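Local coordinates for protein 2-methyl-3-hydroxypyridine-5-carboxylic acid oxygenase (Mesorhizobium loti, PDB 3ALJ) that probably uses its bound FAD to oxygenate 2-methyl-3-hydroxypyridine-5-carboxylic acid and open the pyridine ring, a step in vitamin B6 breakdown, at residues A[28-32]-A[64-68]; A[74-78]-A[215-219]; A[180-186]-A[220-226]; A[196-202]-A[212-216]. One frame throughout, in Å; residues are numbered along the deposited sequence.

Contact 1. Residues A[28-32]-A[64-68]; sequences IALKQ and EGLGA
L66 packs its CD2 branch against I28 and A29 on the last turns of helix 21-32. This is the tight side of the contact. CD2 lies 3.6 Å from I28 CG2 and 4.0 Å from A29 CB. The I28 and L66 side chains meet nearly at right angles. With chi1 of I28 at -73°, its CG2 lies anti to the backbone N and faces L66. F309 of helix 300-314 touches both A29 and L66, and L113 of helix 106-119 touches I28 and L66. Helix 21-32 follows what appears to be the glycine-rich turn of a Rossmann-type FAD fold. Helix 57-65 ends here in a Schellman motif, with G67 at positive phi. The looser, partly exposed side is polar. There the extended Q32 chain sends NE2 to G65 O at 2.9 Å. The bond is almost perfectly straight and lies in both the amide plane and the carbonyl plane. Q32 OE1 and L66 O are both acceptors, 3.1 Å apart. R116 bridges them, with NH2 on Q32 OE1 and NE on L66 O.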
loop_
_atom_site.group_PDB
_atom_site.type_symbol
_atom_site.label_atom_id
_atom_site.label_comp_id
_atom_site.label_asym_id
_atom_site.label_seq_id
_atom_site.Cartn_x
_atom_site.Cartn_y
_atom_site.Cartn_z
ATOM N N ILE A 28 12.588 -6.574 8.553
ATOM C CA ILE A 28 12.290 -6.760 9.971
ATOM C C ILE A 28 12.028 -8.220 10.235
ATOM O O ILE A 28 12.554 -8.765 11.196
ATOM C CB ILE A 28 11.097 -5.912 10.338
ATOM C CG1 ILE A 28 11.440 -4.447 10.389
ATOM C CG2 ILE A 28 10.553 -6.374 11.718
ATOM C CD1 ILE A 28 10.172 -3.507 10.358
ATOM N N ALA A 29 11.207 -8.830 9.374
ATOM C CA ALA A 29 10.813 -10.239 9.599
ATOM C C ALA A 29 12.021 -11.147 9.522
ATOM O O ALA A 29 12.250 -12.048 10.419
ATOM C CB ALA A 29 9.744 -10.756 8.645
ATOM N N LEU A 30 12.930 -10.873 8.591
ATOM C CA LEU A 30 14.128 -11.720 8.421
ATOM C C LEU A 30 15.018 -11.441 9.587
ATOM O O LEU A 30 15.574 -12.415 10.177
ATOM C CB LEU A 30 14.807 -11.408 7.041
ATOM C CG LEU A 30 13.991 -11.865 5.885
ATOM C CD1 LEU A 30 14.604 -11.144 4.600
ATOM C CD2 LEU A 30 13.978 -13.370 5.711
ATOM N N LYS A 31 15.211 -10.173 9.995
ATOM C CA LYS A 31 16.133 -9.863 11.140
ATOM C C LYS A 31 15.596 -10.535 12.439
ATOM O O LYS A 31 16.405 -11.060 13.234
ATOM C CB LYS A 31 16.296 -8.332 11.302
ATOM C CG LYS A 31 17.358 -7.861 12.330
ATOM C CD LYS A 31 18.794 -8.164 11.746
ATOM C CE LYS A 31 19.654 -7.602 12.895
ATOM N NZ LYS A 31 21.089 -7.871 12.572
ATOM N N GLN A 32 14.280 -10.591 12.601
ATOM C CA GLN A 32 13.742 -11.232 13.852
ATOM C C GLN A 32 14.011 -12.698 13.820
ATOM O O GLN A 32 14.171 -13.275 14.918
ATOM C CB GLN A 32 12.202 -11.004 13.908
ATOM C CG GLN A 32 11.812 -9.609 14.280
ATOM C CD GLN A 32 10.297 -9.389 14.388
ATOM O OE1 GLN A 32 9.874 -8.476 15.114
ATOM N NE2 GLN A 32 9.492 -10.234 13.711
ATOM N N GLU A 64 1.716 -6.642 13.822
ATOM C CA GLU A 64 1.896 -7.396 15.094
ATOM C C GLU A 64 3.048 -8.341 15.035
ATOM O O GLU A 64 3.827 -8.432 15.987
ATOM C CB GLU A 64 0.544 -8.125 15.333
ATOM C CG GLU A 64 0.525 -8.797 16.704
ATOM C CD GLU A 64 -0.860 -9.542 17.014
ATOM O OE1 GLU A 64 -0.747 -10.405 17.911
ATOM O OE2 GLU A 64 -1.866 -9.223 16.357
ATOM N N GLY A 65 3.106 -9.143 13.957
ATOM C CA GLY A 65 4.227 -10.116 13.737
ATOM C C GLY A 65 5.569 -9.375 13.637
ATOM O O GLY A 65 6.580 -10.005 13.931
ATOM N N LEU A 66 5.587 -8.109 13.258
ATOM C CA LEU A 66 6.856 -7.375 13.144
ATOM C C LEU A 66 7.142 -6.617 14.418
ATOM O O LEU A 66 8.159 -5.945 14.471
ATOM C CB LEU A 66 6.705 -6.326 12.022
ATOM C CG LEU A 66 6.419 -6.829 10.622
ATOM C CD1 LEU A 66 6.431 -5.489 9.772
ATOM C CD2 LEU A 66 7.584 -7.769 10.158
ATOM N N GLY A 67 6.278 -6.634 15.466
ATOM C CA GLY A 67 6.580 -5.764 16.645
ATOM C C GLY A 67 6.426 -4.308 16.419
ATOM O O GLY A 67 7.053 -3.459 17.084
ATOM N N ALA A 68 5.527 -3.942 15.476
ATOM C CA ALA A 68 5.320 -2.533 15.114
ATOM C C ALA A 68 3.822 -2.107 15.169
ATOM O O ALA A 68 3.504 -0.961 14.802
ATOM C CB ALA A 68 5.870 -2.258 13.791
#

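Contact 2. Residues A[74-78]-A[215-219]; sequences QGSHT and SPCNE. With GOL (glycerol), chain I.
N218 reaches across to the backbone of G75, and H77 meets P216 and the C217 backbone obliquely. The direct hydrogen bond runs from N218 ND2 to G75 O, 3.1 Å. The donor stands above the carbonyl plane. N218 CG sits between its own N and carbonyl carbon (chi1 50°), which turns ND2 to G75. Its OD1 takes the backbone amides of N220 and E221. Weaker polar contacts centre on C217 O, with S76 CA at 3.2 Å in a CH...O contact. Here the loop between helix 69-73 and strand 82-86 meets the turn that joins strands 211-216 and 221-228 of the large mixed sheet. H77 CD2 makes a short carbon-to-oxygen approach to P216 O, 3.0 Å; this buried oxygen has no hydrogen-bond partner in the model. Packing pairs H77 CD2 with P216 CB at 3.7 Å. H77 NE2 is bonded to D197 O. A glycerol, probably from the crystallisation liquor, accepts from G75 N through O1 at 2.9 Å.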
loop_
_atom_site.group_PDB
_atom_site.type_symbol
_atom_site.label_atom_id
_atom_site.label_comp_id
_atom_site.label_asym_id
_atom_site.label_seq_id
_atom_site.Cartn_x
_atom_site.Cartn_y
_atom_site.Cartn_z
ATOM N N GLN A 74 -1.115 3.890 17.738
ATOM C CA GLN A 74 -1.019 5.225 18.332
ATOM C C GLN A 74 -0.953 6.306 17.246
ATOM O O GLN A 74 -0.076 6.110 16.346
ATOM C CB GLN A 74 0.248 5.235 19.153
ATOM C CG GLN A 74 0.497 6.576 19.809
ATOM C CD GLN A 74 -0.561 6.892 20.910
ATOM O OE1 GLN A 74 -0.998 6.027 21.701
ATOM N NE2 GLN A 74 -0.965 8.137 20.939
ATOM N N GLY A 75 -1.824 7.276 17.198
ATOM C CA GLY A 75 -1.758 8.244 16.102
ATOM C C GLY A 75 -2.456 7.845 14.781
ATOM O O GLY A 75 -2.261 8.542 13.778
ATOM N N SER A 76 -3.241 6.741 14.823
ATOM C CA SER A 76 -4.029 6.416 13.621
ATOM C C SER A 76 -5.499 6.131 14.079
ATOM O O SER A 76 -5.780 6.203 15.261
ATOM C CB SER A 76 -3.420 5.251 12.873
ATOM O OG SER A 76 -3.430 4.060 13.686
ATOM N N HIS A 77 -6.340 5.892 13.105
ATOM C CA HIS A 77 -7.821 5.920 13.330
ATOM C C HIS A 77 -8.516 4.796 12.714
ATOM O O HIS A 77 -8.341 4.493 11.562
ATOM C CB HIS A 77 -8.266 7.282 12.719
ATOM C CG HIS A 77 -9.747 7.600 12.750
ATOM N ND1 HIS A 77 -10.356 8.065 13.888
ATOM C CD2 HIS A 77 -10.634 7.796 11.752
ATOM C CE1 HIS A 77 -11.637 8.346 13.625
ATOM N NE2 HIS A 77 -11.841 8.206 12.323
ATOM N N THR A 78 -9.465 4.266 13.491
ATOM C CA THR A 78 -10.477 3.403 12.880
ATOM C C THR A 78 -11.778 4.182 12.803
ATOM O O THR A 78 -12.406 4.430 13.887
ATOM C CB THR A 78 -10.790 2.033 13.596
ATOM O OG1 THR A 78 -9.546 1.291 13.734
ATOM C CG2 THR A 78 -11.808 1.162 12.824
ATOM N N SER A 215 -11.044 10.572 4.437
ATOM C CA SER A 215 -10.402 9.505 5.216
ATOM C C SER A 215 -9.672 10.061 6.452
ATOM O O SER A 215 -8.485 10.446 6.405
ATOM C CB SER A 215 -9.360 8.783 4.359
ATOM O OG SER A 215 -10.038 8.259 3.189
ATOM N N PRO A 216 -10.381 10.203 7.584
ATOM C CA PRO A 216 -9.646 10.758 8.782
ATOM C C PRO A 216 -8.564 9.846 9.257
ATOM O O PRO A 216 -8.796 8.622 9.506
ATOM C CB PRO A 216 -10.770 10.973 9.863
ATOM C CG PRO A 216 -12.065 11.050 8.968
ATOM C CD PRO A 216 -11.820 10.018 7.822
ATOM N N CYS A 217 -7.411 10.442 9.593
ATOM C CA CYS A 217 -6.256 9.652 10.038
ATOM C C CYS A 217 -6.140 9.673 11.557
ATOM O O CYS A 217 -5.530 8.751 12.090
ATOM C CB CYS A 217 -4.945 10.250 9.415
ATOM S SG CYS A 217 -4.828 9.988 7.618
ATOM N N ASN A 218 -6.550 10.764 12.174
ATOM C CA ASN A 218 -6.364 10.988 13.663
ATOM C C ASN A 218 -7.046 12.321 13.925
ATOM O O ASN A 218 -7.672 12.942 13.009
ATOM C CB ASN A 218 -4.855 10.970 14.103
ATOM C CG ASN A 218 -4.016 11.852 13.247
ATOM O OD1 ASN A 218 -4.307 13.043 13.137
ATOM N ND2 ASN A 218 -2.985 11.322 12.586
ATOM N N GLU A 219 -6.897 12.842 15.132
ATOM C CA GLU A 219 -7.571 14.059 15.497
ATOM C C GLU A 219 -7.094 15.273 14.710
ATOM O O GLU A 219 -7.827 16.276 14.651
ATOM C CB GLU A 219 -7.466 14.234 17.058
ATOM C CG GLU A 219 -6.019 14.249 17.653
ATOM C CD GLU A 219 -5.167 12.926 17.500
ATOM O OE1 GLU A 219 -5.692 11.799 17.359
ATOM O OE2 GLU A 219 -3.913 13.028 17.589
HETATM C C1 GOL I . -5.170 7.002 18.675
HETATM O O1 GOL I . -3.860 7.295 19.314
HETATM C C2 GOL I . -5.610 8.053 17.634
HETATM O O2 GOL I . -4.592 9.045 17.505
HETATM C C3 GOL I . -7.034 8.486 18.013
HETATM O O3 GOL I . -7.446 9.710 17.411
#

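Contact 3. Residues A[180-186]-A[220-226]; sequences IRLIVPR and NELYLGL. With FAD (flavin-adenine dinucleotide), chain B.
Two torsions set the side chains of R181 and Y223 side by side. R181 keeps CG beside its backbone N (chi1 -70°), and Y223 has CG opposite its own N (chi1 164°). The two point the same way from one face of the sheet. R181 CG and CD run along the ring edge, with CD 3.6 Å from Y223 OH. A bend at chi3 then lays the guanidinium against the flavin. The FAD C7M methyl sits 3.6 Å above the guanidinium plane, over its centre. R181 NH1 is 3.3 Å from FAD C7. One water joins R181 NH1 to Y223 OH, 3.0 Å from each. On the same face, I183 CD1 touches Y223 CB.

The backbones form an antiparallel pair within the mixed sheet. Paired bonds link I180 with L226, L182 with L224 and V184 with L222. The opposite face is apolar, and V184 CG2 meets both L222 CD2 and L224 CD1 at 4.0 Å. At the strand end R186 N bonds to N220 O, while its guanidinium pairs with D197.

R181 also forms a salt bridge with D268, which probably offsets its charge beside R106. The sheet thus sets a probably charged guanidinium against the flavin's dimethylbenzene end.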
loop_
_atom_site.group_PDB
_atom_site.type_symbol
_atom_site.label_atom_id
_atom_site.label_comp_id
_atom_site.label_asym_id
_atom_site.label_seq_id
_atom_site.Cartn_x
_atom_site.Cartn_y
_atom_site.Cartn_z
ATOM N N ILE A 180 -5.555 12.779 -6.874
ATOM C CA ILE A 180 -4.741 13.756 -6.098
ATOM C C ILE A 180 -4.934 13.387 -4.654
ATOM O O ILE A 180 -6.053 13.531 -4.105
ATOM C CB ILE A 180 -5.223 15.198 -6.374
ATOM C CG1 ILE A 180 -5.101 15.488 -7.854
ATOM C CG2 ILE A 180 -4.320 16.131 -5.516
ATOM C CD1 ILE A 180 -6.020 16.738 -8.283
ATOM N N ARG A 181 -3.874 12.908 -3.940
ATOM C CA ARG A 181 -3.981 12.495 -2.535
ATOM C C ARG A 181 -3.229 13.510 -1.665
ATOM O O ARG A 181 -2.088 13.869 -1.962
ATOM C CB ARG A 181 -3.339 11.110 -2.416
ATOM C CG ARG A 181 -4.086 9.952 -3.075
ATOM C CD ARG A 181 -3.315 8.694 -2.955
ATOM N NE ARG A 181 -2.197 8.729 -3.894
ATOM C CZ ARG A 181 -1.248 7.812 -3.911
ATOM N NH1 ARG A 181 -1.296 6.754 -3.128
ATOM N NH2 ARG A 181 -0.268 7.948 -4.815
ATOM N N LEU A 182 -3.912 13.963 -0.618
ATOM C CA LEU A 182 -3.347 15.031 0.201
ATOM C C LEU A 182 -3.730 14.801 1.662
ATOM O O LEU A 182 -4.720 14.139 2.005
ATOM C CB LEU A 182 -3.974 16.402 -0.157
ATOM C CG LEU A 182 -4.050 16.720 -1.622
ATOM C CD1 LEU A 182 -4.867 17.915 -2.024
ATOM C CD2 LEU A 182 -2.661 17.036 -2.097
ATOM N N ILE A 183 -2.871 15.361 2.561
ATOM C CA ILE A 183 -3.161 15.536 3.970
ATOM C C ILE A 183 -3.435 16.968 4.242
ATOM O O ILE A 183 -2.585 17.860 3.908
ATOM C CB ILE A 183 -2.035 14.979 4.871
ATOM C CG1 ILE A 183 -1.615 13.522 4.570
ATOM C CG2 ILE A 183 -2.387 15.168 6.340
ATOM C CD1 ILE A 183 -2.817 12.472 4.702
ATOM N N VAL A 184 -4.580 17.219 4.870
ATOM C CA VAL A 184 -4.979 18.567 5.346
ATOM C C VAL A 184 -5.431 18.459 6.796
ATOM O O VAL A 184 -5.672 17.392 7.362
ATOM C CB VAL A 184 -6.103 19.201 4.485
ATOM C CG1 VAL A 184 -5.567 19.345 3.049
ATOM C CG2 VAL A 184 -7.354 18.287 4.485
ATOM N N PRO A 185 -5.532 19.582 7.510
ATOM C CA PRO A 185 -6.146 19.575 8.825
ATOM C C PRO A 185 -7.600 19.090 8.802
ATOM O O PRO A 185 -8.284 19.258 7.761
ATOM C CB PRO A 185 -6.064 21.089 9.261
ATOM C CG PRO A 185 -5.077 21.669 8.392
ATOM C CD PRO A 185 -5.151 20.938 7.062
ATOM N N ARG A 186 -8.005 18.452 9.902
ATOM C CA ARG A 186 -9.388 17.991 10.017
ATOM C C ARG A 186 -10.465 19.078 9.879
ATOM O O ARG A 186 -11.522 18.787 9.341
ATOM C CB ARG A 186 -9.582 17.297 11.334
ATOM C CG ARG A 186 -8.780 15.952 11.461
ATOM C CD ARG A 186 -9.435 14.767 10.705
ATOM N NE ARG A 186 -10.833 14.520 11.023
ATOM C CZ ARG A 186 -11.268 13.763 12.012
ATOM N NH1 ARG A 186 -10.477 13.092 12.876
ATOM N NH2 ARG A 186 -12.576 13.611 12.117
ATOM N N ASN A 220 -5.909 15.199 14.136
ATOM C CA ASN A 220 -5.244 16.388 13.487
ATOM C C ASN A 220 -5.292 16.305 11.997
ATOM O O ASN A 220 -5.399 17.371 11.342
ATOM C CB ASN A 220 -3.799 16.457 13.965
ATOM C CG ASN A 220 -3.711 16.822 15.465
ATOM O OD1 ASN A 220 -4.533 17.613 15.931
ATOM N ND2 ASN A 220 -2.830 16.181 16.192
ATOM N N GLU A 221 -5.246 15.090 11.417
ATOM C CA GLU A 221 -4.898 14.928 10.001
ATOM C C GLU A 221 -5.998 14.206 9.237
ATOM O O GLU A 221 -6.471 13.141 9.703
ATOM C CB GLU A 221 -3.643 14.104 9.795
ATOM C CG GLU A 221 -2.378 14.886 10.338
ATOM C CD GLU A 221 -1.179 13.964 10.291
ATOM O OE1 GLU A 221 -1.210 12.962 11.002
ATOM O OE2 GLU A 221 -0.187 14.300 9.596
ATOM N N LEU A 222 -6.374 14.799 8.121
ATOM C CA LEU A 222 -7.408 14.233 7.204
ATOM C C LEU A 222 -6.743 13.869 5.852
ATOM O O LEU A 222 -6.055 14.666 5.256
ATOM C CB LEU A 222 -8.470 15.280 6.895
ATOM C CG LEU A 222 -9.552 14.895 5.866
ATOM C CD1 LEU A 222 -10.410 13.758 6.383
ATOM C CD2 LEU A 222 -10.459 16.138 5.688
ATOM N N TYR A 223 -6.936 12.652 5.376
ATOM C CA TYR A 223 -6.464 12.163 4.060
ATOM C C TYR A 223 -7.630 12.353 3.117
ATOM O O TYR A 223 -8.753 11.795 3.356
ATOM C CB TYR A 223 -6.032 10.720 4.285
ATOM C CG TYR A 223 -5.849 9.859 3.021
ATOM C CD1 TYR A 223 -5.375 10.395 1.820
ATOM C CD2 TYR A 223 -6.127 8.495 3.123
ATOM C CE1 TYR A 223 -5.238 9.511 0.669
ATOM C CE2 TYR A 223 -5.985 7.639 2.026
ATOM C CZ TYR A 223 -5.531 8.173 0.845
ATOM O OH TYR A 223 -5.392 7.339 -0.280
ATOM N N LEU A 224 -7.372 13.112 2.069
ATOM C CA LEU A 224 -8.341 13.247 0.975
ATOM C C LEU A 224 -7.807 12.684 -0.292
ATOM O O LEU A 224 -6.620 12.874 -0.599
ATOM C CB LEU A 224 -8.638 14.719 0.652
ATOM C CG LEU A 224 -9.310 15.487 1.800
ATOM C CD1 LEU A 224 -9.510 16.957 1.391
ATOM C CD2 LEU A 224 -10.701 14.789 2.158
ATOM N N GLY A 225 -8.655 12.001 -1.055
ATOM C CA GLY A 225 -8.298 11.518 -2.432
ATOM C C GLY A 225 -9.260 12.199 -3.346
ATOM O O GLY A 225 -10.467 11.970 -3.237
ATOM N N LEU A 226 -8.771 13.039 -4.237
ATOM C CA LEU A 226 -9.626 13.839 -5.160
ATOM C C LEU A 226 -9.516 13.185 -6.518
ATOM O O LEU A 226 -8.394 13.222 -7.110
ATOM C CB LEU A 226 -9.220 15.338 -5.181
ATOM C CG LEU A 226 -9.835 16.250 -4.140
ATOM C CD1 LEU A 226 -9.658 15.810 -2.740
ATOM C CD2 LEU A 226 -9.150 17.694 -4.315
HETATM P PA FAD B . 7.090 1.121 -2.897
HETATM O O1A FAD B . 6.220 1.606 -1.780
HETATM O O2A FAD B . 6.998 1.727 -4.174
HETATM O O5B FAD B . 8.580 1.220 -2.356
HETATM C C5B FAD B . 9.717 0.855 -3.206
HETATM C C4B FAD B . 10.857 1.597 -2.538
HETATM O O4B FAD B . 12.002 1.149 -3.344
HETATM C C3B FAD B . 10.835 3.073 -2.685
HETATM O O3B FAD B . 11.186 3.725 -1.447
HETATM C C2B FAD B . 11.829 3.345 -3.872
HETATM O O2B FAD B . 12.475 4.627 -3.792
HETATM C C1B FAD B . 12.879 2.301 -3.676
HETATM N N9A FAD B . 13.490 1.845 -4.883
HETATM C C8A FAD B . 12.986 1.793 -6.164
HETATM N N7A FAD B . 13.853 1.219 -7.011
HETATM C C5A FAD B . 14.966 0.895 -6.251
HETATM C C6A FAD B . 16.138 0.205 -6.551
HETATM N N6A FAD B . 16.394 -0.217 -7.835
HETATM N N1A FAD B . 17.000 0.027 -5.548
HETATM C C2A FAD B . 16.784 0.475 -4.306
HETATM N N3A FAD B . 15.642 1.122 -3.931
HETATM C C4A FAD B . 14.737 1.288 -4.934
HETATM N N1 FAD B . -2.227 0.020 -0.519
HETATM C C2 FAD B . -2.833 -0.257 0.621
HETATM O O2 FAD B . -2.568 -1.258 1.305
HETATM N N3 FAD B . -3.836 0.588 1.097
HETATM C C4 FAD B . -4.193 1.754 0.419
HETATM O O4 FAD B . -5.010 2.575 0.981
HETATM C C4X FAD B . -3.553 2.005 -0.782
HETATM N N5 FAD B . -3.963 3.128 -1.580
HETATM C C5X FAD B . -3.366 3.331 -2.810
HETATM C C6 FAD B . -3.814 4.355 -3.663
HETATM C C7 FAD B . -3.180 4.600 -4.854
HETATM C C7M FAD B . -3.694 5.753 -5.763
HETATM C C8 FAD B . -2.138 3.798 -5.271
HETATM C C8M FAD B . -1.424 4.017 -6.624
HETATM C C9 FAD B . -1.684 2.769 -4.435
HETATM C C9A FAD B . -2.329 2.494 -3.204
HETATM N N10 FAD B . -1.905 1.397 -2.332
HETATM C C10 FAD B . -2.552 1.154 -1.179
HETATM C "C1'" FAD B . -0.769 0.473 -2.810
HETATM C "C2'" FAD B . 0.525 0.877 -2.117
HETATM O "O2'" FAD B . 0.795 2.268 -2.391
HETATM C "C3'" FAD B . 1.696 0.085 -2.729
HETATM O "O3'" FAD B . 1.179 -1.256 -3.072
HETATM C "C4'" FAD B . 2.824 -0.141 -1.809
HETATM O "O4'" FAD B . 3.377 1.167 -1.492
HETATM C "C5'" FAD B . 3.920 -0.927 -2.451
HETATM O "O5'" FAD B . 4.982 -1.077 -1.513
HETATM P P FAD B . 6.368 -1.582 -2.079
HETATM O O1P FAD B . 7.275 -1.580 -0.923
HETATM O O2P FAD B . 6.226 -2.828 -2.897
HETATM O O3P FAD B . 6.807 -0.449 -3.147
HETATM O O HOH W 1 -2.853 5.759 -0.793
#

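Contact 4. Residues A[196-202]-A[212-216]; sequences WDNTIDM and ILYSP
The Y214 ring receives the edge of W196 on one face. The stack is an offset edge-to-face pair, with centroids 5.6 Å apart and planes at 63°. W196 CE3 comes 3.8 Å from Y214 CZ. Two carbonyl oxygens, W196 O and N198 O, lie at the rim of the Y214 ring near its plane. N198 O is 3.2 Å from Y214 CD1. Y214 OH donates to W196 O at 2.6 Å, in the carbonyl plane and on a lone pair. I200 CG1 runs alongside the ring at CD1, and M202 CE touches Y214 CB. On the other face of the hairpin, L213 CD1 packs on D201 CB at 3.6 Å. D201 turns its carboxylate to R211 in a salt bridge. Strands 199-203 and 211-216 are joined by backbone bonds, I200 pairing with Y214 and M202 with I212. P216 CD closes on N198 O at 3.2 Å. The short phenol bond ties the W196 loop to strand 211-216, probably limiting ring rotation. R186 adds a weak bond to W196 O, its second donor.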
loop_
_atom_site.group_PDB
_atom_site.type_symbol
_atom_site.label_atom_id
_atom_site.label_comp_id
_atom_site.label_asym_id
_atom_site.label_seq_id
_atom_site.Cartn_x
_atom_site.Cartn_y
_atom_site.Cartn_z
ATOM N N TRP A 196 -18.288 13.255 10.774
ATOM C CA TRP A 196 -16.981 13.625 10.197
ATOM C C TRP A 196 -15.818 12.754 10.687
ATOM O O TRP A 196 -14.715 13.039 10.244
ATOM C CB TRP A 196 -16.741 15.121 10.363
ATOM C CG TRP A 196 -17.817 15.914 9.696
ATOM C CD1 TRP A 196 -18.641 16.819 10.345
ATOM C CD2 TRP A 196 -18.182 15.979 8.310
ATOM N NE1 TRP A 196 -19.469 17.426 9.422
ATOM C CE2 TRP A 196 -19.283 16.847 8.180
ATOM C CE3 TRP A 196 -17.794 15.225 7.136
ATOM C CZ2 TRP A 196 -19.866 17.174 6.914
ATOM C CZ3 TRP A 196 -18.414 15.523 5.856
ATOM C CH2 TRP A 196 -19.447 16.479 5.791
ATOM N N ASP A 197 -16.071 11.794 11.544
ATOM C CA ASP A 197 -15.079 10.762 11.825
ATOM C C ASP A 197 -15.156 9.571 10.874
ATOM O O ASP A 197 -14.283 8.704 10.930
ATOM C CB ASP A 197 -15.165 10.330 13.289
ATOM C CG ASP A 197 -14.793 11.439 14.251
ATOM O OD1 ASP A 197 -14.050 12.352 13.931
ATOM O OD2 ASP A 197 -15.296 11.267 15.418
ATOM N N ASN A 198 -16.194 9.536 10.046
ATOM C CA ASN A 198 -16.383 8.360 9.160
ATOM C C ASN A 198 -15.341 8.469 8.000
ATOM O O ASN A 198 -14.945 9.535 7.574
ATOM C CB ASN A 198 -17.779 8.378 8.462
ATOM C CG ASN A 198 -18.963 8.134 9.395
ATOM O OD1 ASN A 198 -20.150 8.174 8.910
ATOM N ND2 ASN A 198 -18.714 7.933 10.632
ATOM N N THR A 199 -15.076 7.256 7.411
ATOM C CA THR A 199 -14.707 7.250 5.964
ATOM C C THR A 199 -15.973 7.557 5.248
ATOM O O THR A 199 -17.052 6.992 5.519
ATOM C CB THR A 199 -14.234 5.847 5.547
ATOM O OG1 THR A 199 -12.883 5.694 6.003
ATOM C CG2 THR A 199 -14.307 5.730 4.016
ATOM N N ILE A 200 -15.879 8.472 4.277
ATOM C CA ILE A 200 -17.008 8.755 3.373
ATOM C C ILE A 200 -16.448 8.770 1.956
ATOM O O ILE A 200 -15.622 9.653 1.571
ATOM C CB ILE A 200 -17.681 10.111 3.671
ATOM C CG1 ILE A 200 -17.983 10.249 5.175
ATOM C CG2 ILE A 200 -19.022 10.139 2.870
ATOM C CD1 ILE A 200 -18.501 11.684 5.524
ATOM N N ASP A 201 -16.901 7.825 1.128
ATOM C CA ASP A 201 -16.509 7.773 -0.301
ATOM C C ASP A 201 -17.587 8.478 -1.082
ATOM O O ASP A 201 -18.704 7.952 -1.221
ATOM C CB ASP A 201 -16.352 6.294 -0.724
ATOM C CG ASP A 201 -15.716 6.205 -2.063
ATOM O OD1 ASP A 201 -15.313 7.269 -2.625
ATOM O OD2 ASP A 201 -15.564 5.089 -2.603
ATOM N N MET A 202 -17.275 9.717 -1.486
ATOM C CA MET A 202 -18.288 10.625 -2.032
ATOM C C MET A 202 -18.218 10.643 -3.547
ATOM O O MET A 202 -17.372 11.300 -4.183
ATOM C CB MET A 202 -18.039 12.057 -1.529
ATOM C CG MET A 202 -17.938 12.136 -0.002
ATOM S SD MET A 202 -17.254 13.730 0.458
ATOM C CE MET A 202 -17.624 13.826 2.245
ATOM N N ILE A 212 -14.604 12.311 -4.116
ATOM C CA ILE A 212 -13.608 12.496 -3.017
ATOM C C ILE A 212 -13.768 11.291 -2.070
ATOM O O ILE A 212 -14.871 11.021 -1.559
ATOM C CB ILE A 212 -13.837 13.778 -2.191
ATOM C CG1 ILE A 212 -13.529 14.943 -3.144
ATOM C CG2 ILE A 212 -12.969 13.820 -0.920
ATOM C CD1 ILE A 212 -13.534 16.412 -2.439
ATOM N N LEU A 213 -12.645 10.601 -1.757
ATOM C CA LEU A 213 -12.633 9.662 -0.609
ATOM C C LEU A 213 -12.099 10.496 0.557
ATOM O O LEU A 213 -10.964 11.010 0.566
ATOM C CB LEU A 213 -11.696 8.492 -0.943
ATOM C CG LEU A 213 -11.622 7.507 0.239
ATOM C CD1 LEU A 213 -13.002 6.814 0.378
ATOM C CD2 LEU A 213 -10.567 6.379 -0.016
ATOM N N TYR A 214 -12.945 10.580 1.577
ATOM C CA TYR A 214 -12.698 11.367 2.817
ATOM C C TYR A 214 -12.292 10.378 3.916
ATOM O O TYR A 214 -13.047 9.480 4.268
ATOM C CB TYR A 214 -14.046 12.126 3.137
ATOM C CG TYR A 214 -14.129 12.785 4.486
ATOM C CD1 TYR A 214 -14.440 12.053 5.649
ATOM C CD2 TYR A 214 -13.793 14.101 4.591
ATOM C CE1 TYR A 214 -14.527 12.719 6.918
ATOM C CE2 TYR A 214 -13.867 14.806 5.828
ATOM C CZ TYR A 214 -14.226 14.064 6.902
ATOM O OH TYR A 214 -14.229 14.637 8.204
ATOM N N SER A 215 -11.044 10.572 4.437
ATOM C CA SER A 215 -10.402 9.505 5.216
ATOM C C SER A 215 -9.672 10.061 6.452
ATOM O O SER A 215 -8.485 10.446 6.405
ATOM C CB SER A 215 -9.360 8.783 4.359
ATOM O OG SER A 215 -10.038 8.259 3.189
ATOM N N PRO A 216 -10.381 10.203 7.584
ATOM C CA PRO A 216 -9.646 10.758 8.782
ATOM C C PRO A 216 -8.564 9.846 9.257
ATOM O O PRO A 216 -8.796 8.622 9.506
ATOM C CB PRO A 216 -10.770 10.973 9.863
ATOM C CG PRO A 216 -12.065 11.050 8.968
ATOM C CD PRO A 216 -11.820 10.018 7.822
#

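In the fold
Contact 1 comes first along the chain and stands apart, its centre 23 Å or more from the others. It joins helices 21-32 and 57-65 of the FAD-binding part, with the L66 side chain about 11 Å from the cofactor. Contact 2 opens after contact 1 closes, and its segments alternate with those of contact 3. Contact 4 is nested inside the loop closed by contact 3. Contacts 2, 3 and 4 cluster with centres 10 to 12 Å apart. All three reach the large mixed sheet, where strands 199-203, 211-216, 221-228 and 170-185 are neighbours in that order. Contacts 2 and 4 both end on strand 211-216 and share S215 and P216. R186 NH1 links contact 3 to N218 O of contact 2.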